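Local structure of STU0660 (Streptococcus thermophilus, 3ZTH) at the interface of chains A and B. The protein is a large Csn2 protein involved in CRISPR-mediated bacterial immunity, and probably binds DNA. Residues are numbered along the deposited sequence; one frame, centred on the assembly and turned at random. Chains: chain A/B, STU0660.

Contact 1: the interface of chains A and B. Residues chain A 278-280, 312-313, 316; chain B 338, 341-342, 345.
The short C-terminal helix 339-345 of chain B docks into a groove of chain A lined by the loop 278-280 on one side and the start of helix 312-324 on the other, a knob-into-groove contact between two copies of one protein. B:Leu342 is the knob. Its CG stands anti to the carbonyl carbon (chi1 -60°), and the onward chain is extended (chi2 -174°); together they put one methyl on each wall. CD2 turns to the loop, where it meets CG of A:Pro279 at 3.6 Å and the phenol end of A:Tyr278, its hydroxyl OH 3.9 Å away. CD1 faces the helix and touches CG2 of A:Val313 at 3.9 Å, while the B:Leu342 CB rests 3.7 Å from the branch carbon CG of A:Leu312. A branched, flexible leucine suits this place because it can touch both walls at once.

One turn further along, B:Phe345 has its CG anti to the backbone N (chi1 178°) and offers a ring face to A:Pro279. The proline CD lies 4.2 Å above the ring plane, over its centre, and CB comes to 3.5 Å from ring carbon CD1. The compact, rigid proline leans onto the aromatic face with its CB-CG edge, its own ring tilted against it. On the same face, toward the CD2-CE2 rim, CD2 meets the CG1 methyl of A:Val316 at 3.7 Å, bringing helix 312-324 to the same phenylalanine. Along the margin, B:Leu341 sets its CB 3.7 Å from the carbonyl O of A:Pro279.

The contact is essentially apolar. In the fold, the loop follows helix 267-277, and the inserted helix lies near the C-terminus of its chain.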
loop_
_atom_site.group_PDB
_atom_site.type_symbol
_atom_site.label_atom_id
_atom_site.label_comp_id
_atom_site.label_asym_id
_atom_site.label_seq_id
_atom_site.Cartn_x
_atom_site.Cartn_y
_atom_site.Cartn_z
ATOM N N TYR A 278 -66.041 19.557 0.980
ATOM C CA TYR A 278 -65.862 20.992 0.791
ATOM C C TYR A 278 -67.021 21.794 1.396
ATOM O O TYR A 278 -68.195 21.531 1.112
ATOM C CB TYR A 278 -65.728 21.320 -0.692
ATOM C CG TYR A 278 -64.866 22.526 -0.943
ATOM C CD1 TYR A 278 -63.486 22.457 -0.775
ATOM C CD2 TYR A 278 -65.422 23.737 -1.342
ATOM C CE1 TYR A 278 -62.674 23.561 -0.998
ATOM C CE2 TYR A 278 -64.618 24.853 -1.568
ATOM C CZ TYR A 278 -63.248 24.757 -1.395
ATOM O OH TYR A 278 -62.447 25.853 -1.609
ATOM N N PRO A 279 -66.699 22.801 2.225
ATOM C CA PRO A 279 -67.683 23.661 2.894
ATOM C C PRO A 279 -68.404 24.660 1.991
ATOM O O PRO A 279 -69.128 25.534 2.475
ATOM C CB PRO A 279 -66.848 24.361 3.955
ATOM C CG PRO A 279 -65.548 24.560 3.242
ATOM C CD PRO A 279 -65.327 23.212 2.569
ATOM N N SER A 280 -68.221 24.533 0.685
ATOM C CA SER A 280 -68.859 25.457 -0.238
ATOM C C SER A 280 -69.275 24.760 -1.521
ATOM O O SER A 280 -68.775 23.683 -1.843
ATOM C CB SER A 280 -67.891 26.607 -0.544
ATOM O OG SER A 280 -68.207 27.262 -1.757
ATOM N N LEU A 312 -56.415 30.653 2.083
ATOM C CA LEU A 312 -57.624 30.159 2.705
ATOM C C LEU A 312 -58.044 28.813 2.093
ATOM O O LEU A 312 -58.377 27.864 2.807
ATOM C CB LEU A 312 -58.722 31.217 2.538
ATOM C CG LEU A 312 -60.096 31.009 3.185
ATOM C CD1 LEU A 312 -59.958 30.568 4.651
ATOM C CD2 LEU A 312 -60.885 32.318 3.065
ATOM N N VAL A 313 -58.000 28.732 0.768
ATOM C CA VAL A 313 -58.385 27.519 0.053
ATOM C C VAL A 313 -57.455 26.341 0.319
ATOM O O VAL A 313 -57.916 25.206 0.520
ATOM C CB VAL A 313 -58.456 27.773 -1.478
ATOM C CG1 VAL A 313 -58.485 26.454 -2.236
ATOM C CG2 VAL A 313 -59.707 28.575 -1.803
ATOM N N VAL A 316 -58.062 24.892 3.738
ATOM C CA VAL A 316 -59.255 24.064 3.777
ATOM C C VAL A 316 -58.945 22.670 3.233
ATOM O O VAL A 316 -59.223 21.667 3.892
ATOM C CB VAL A 316 -60.397 24.714 2.953
ATOM C CG1 VAL A 316 -61.592 23.767 2.840
ATOM C CG2 VAL A 316 -60.816 26.005 3.627
ATOM N N ASP B 338 -67.023 32.746 -1.567
ATOM C CA ASP B 338 -67.357 31.883 -0.440
ATOM C C ASP B 338 -66.411 32.096 0.736
ATOM O O ASP B 338 -66.405 31.320 1.692
ATOM C CB ASP B 338 -67.327 30.419 -0.883
ATOM C CG ASP B 338 -66.200 30.131 -1.859
ATOM O OD1 ASP B 338 -66.175 30.777 -2.929
ATOM O OD2 ASP B 338 -65.345 29.266 -1.565
ATOM N N LEU B 341 -67.718 31.163 4.190
ATOM C CA LEU B 341 -67.942 29.758 4.515
ATOM C C LEU B 341 -66.646 29.001 4.811
ATOM O O LEU B 341 -66.615 28.129 5.678
ATOM C CB LEU B 341 -68.692 29.074 3.368
ATOM C CG LEU B 341 -70.146 29.497 3.153
ATOM C CD1 LEU B 341 -70.597 29.080 1.767
ATOM C CD2 LEU B 341 -71.024 28.872 4.228
ATOM N N LEU B 342 -65.580 29.331 4.088
ATOM C CA LEU B 342 -64.299 28.668 4.293
ATOM C C LEU B 342 -63.735 28.961 5.682
ATOM O O LEU B 342 -63.271 28.051 6.378
ATOM C CB LEU B 342 -63.295 29.108 3.226
ATOM C CG LEU B 342 -63.664 28.809 1.772
ATOM C CD1 LEU B 342 -62.497 29.188 0.877
ATOM C CD2 LEU B 342 -63.999 27.334 1.604
ATOM N N PHE B 345 -65.325 27.298 8.296
ATOM C CA PHE B 345 -64.944 25.896 8.215
ATOM C C PHE B 345 -63.648 25.671 8.994
ATOM O O PHE B 345 -63.380 24.570 9.482
ATOM C CB PHE B 345 -64.742 25.476 6.760
ATOM C CG PHE B 345 -64.304 24.050 6.608
ATOM C CD1 PHE B 345 -65.204 23.013 6.793
ATOM C CD2 PHE B 345 -62.974 23.741 6.324
ATOM C CE1 PHE B 345 -64.786 21.693 6.702
ATOM C CE2 PHE B 345 -62.549 22.428 6.233
ATOM C CZ PHE B 345 -63.453 21.401 6.422
#

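Contact 2: the interface of chains A and B. Residues chain A 337-338, 341-342; chain B 279-280, 282.
A:Leu342 and B:Pro279 form the apolar centre, where the short helix 339-345 of chain A lies against the loop of chain B that follows helix 267-277. One leucine methyl does the touching: CD2 comes to 3.9 Å from CG of the proline ring, with CB and CD at much the same range, and the side chains meet at about a right angle. CG of A:Leu342 is anti to the carbonyl carbon (chi1 -56°), and it is the CD2 branch that is turned to the proline. A proline suits the loop here because its closed ring offers carbon surface while limiting the freedom of the backbone. The contact is light, with only 11 Å² of A:Leu342 hidden.

Next outward is A:Leu341, whose CB and CD1 both come up to the carbonyl oxygen of B:Pro279 from one side, with CB 3.9 Å from that O. Carbon thus lies against a backbone carbonyl, and the leucine adds bulk without offering it a hydrogen bond.

Farther out, A:Pro337 lays its ring carbon CG against the carboxylate of B:Asp282, 3.7 Å from CG of the aspartate. The two side chains cross nearly perpendicularly, a van der Waals contact in which the proline ring, with no donor to offer, covers part of the aspartate surface.

At the polar rim, A:Asp338 and B:Ser280 join the chains. The serine suits its place because a small hydroxyl can donate and accept together: its OG accepts the backbone N-H of B:Asp282 at 2.9 Å, fairly straight at 159°, which helps to position it for its bond to the other chain. The acids A:Asp338 and B:Asp282 bring their OD2 atoms to 5.0 Å; their like charges, if both are ionised, would disfavour a closer approach, while the serine hydroxyl may stabilise the charge on A:Asp338. B:Ser280 OG donates to A:Asp338 OD2 at 3.1 Å, arriving from above the carboxylate plane, 48° out of it.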
loop_
_atom_site.group_PDB
_atom_site.type_symbol
_atom_site.label_atom_id
_atom_site.label_comp_id
_atom_site.label_asym_id
_atom_site.label_seq_id
_atom_site.Cartn_x
_atom_site.Cartn_y
_atom_site.Cartn_z
ATOM N N PRO A 337 -57.245 41.198 12.301
ATOM C CA PRO A 337 -58.292 42.219 12.207
ATOM C C PRO A 337 -58.373 42.901 10.837
ATOM O O PRO A 337 -57.381 42.971 10.107
ATOM C CB PRO A 337 -57.914 43.192 13.321
ATOM C CG PRO A 337 -56.417 43.130 13.307
ATOM C CD PRO A 337 -56.153 41.644 13.185
ATOM N N ASP A 338 -59.562 43.398 10.503
ATOM C CA ASP A 338 -59.815 44.092 9.239
ATOM C C ASP A 338 -59.320 43.337 8.008
ATOM O O ASP A 338 -58.565 43.883 7.201
ATOM C CB ASP A 338 -59.175 45.487 9.258
ATOM C CG ASP A 338 -59.655 46.336 10.424
ATOM O OD1 ASP A 338 -60.776 46.884 10.343
ATOM O OD2 ASP A 338 -58.915 46.450 11.426
ATOM N N LEU A 341 -60.015 44.924 4.558
ATOM C CA LEU A 341 -59.065 45.938 4.117
ATOM C C LEU A 341 -57.822 45.331 3.465
ATOM O O LEU A 341 -57.377 45.799 2.413
ATOM C CB LEU A 341 -58.661 46.813 5.307
ATOM C CG LEU A 341 -59.835 47.553 5.951
ATOM C CD1 LEU A 341 -59.382 48.272 7.207
ATOM C CD2 LEU A 341 -60.410 48.536 4.950
ATOM N N LEU A 342 -57.265 44.295 4.087
ATOM C CA LEU A 342 -56.081 43.645 3.545
ATOM C C LEU A 342 -56.420 43.013 2.198
ATOM O O LEU A 342 -55.619 43.047 1.261
ATOM C CB LEU A 342 -55.558 42.571 4.502
ATOM C CG LEU A 342 -55.214 42.937 5.951
ATOM C CD1 LEU A 342 -54.379 41.806 6.538
ATOM C CD2 LEU A 342 -54.439 44.233 6.022
ATOM N N PRO B 279 -52.509 48.544 5.254
ATOM C CA PRO B 279 -53.926 48.843 4.965
ATOM C C PRO B 279 -54.853 49.014 6.168
ATOM O O PRO B 279 -55.947 49.558 6.037
ATOM C CB PRO B 279 -54.372 47.657 4.107
ATOM C CG PRO B 279 -53.098 47.022 3.651
ATOM C CD PRO B 279 -52.177 47.184 4.810
ATOM N N SER B 280 -54.429 48.533 7.330
ATOM C CA SER B 280 -55.252 48.623 8.529
ATOM C C SER B 280 -54.609 49.480 9.600
ATOM O O SER B 280 -53.389 49.617 9.645
ATOM C CB SER B 280 -55.503 47.227 9.094
ATOM O OG SER B 280 -56.110 47.299 10.370
ATOM N N ASP B 282 -54.901 48.721 12.590
ATOM C CA ASP B 282 -54.568 47.728 13.599
ATOM C C ASP B 282 -53.344 46.939 13.121
ATOM O O ASP B 282 -53.467 45.837 12.578
ATOM C CB ASP B 282 -55.758 46.788 13.814
ATOM C CG ASP B 282 -55.785 46.193 15.211
ATOM O OD1 ASP B 282 -54.791 45.546 15.613
ATOM O OD2 ASP B 282 -56.809 46.377 15.909
#

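Contact 1 and contact 2, whose C-alpha centres lie about 21 Å apart, are related patches of one two-fold symmetric interface with the chains exchanged. Each sets helix 339-345 of one copy against the Pro279-Ser280 loop of the other, so the C-terminal helices dock reciprocally on the partner subunits. The patches differ in detail: the same serine and aspartate face each other in both, but they are hydrogen-bonded only in contact 2; in contact 1 the aspartate is poorly ordered, and helix 312-324 adds apolar surface. Paired docking would tie the two chains together at this end, although the structure alone does not show that this assembly forms in the cell.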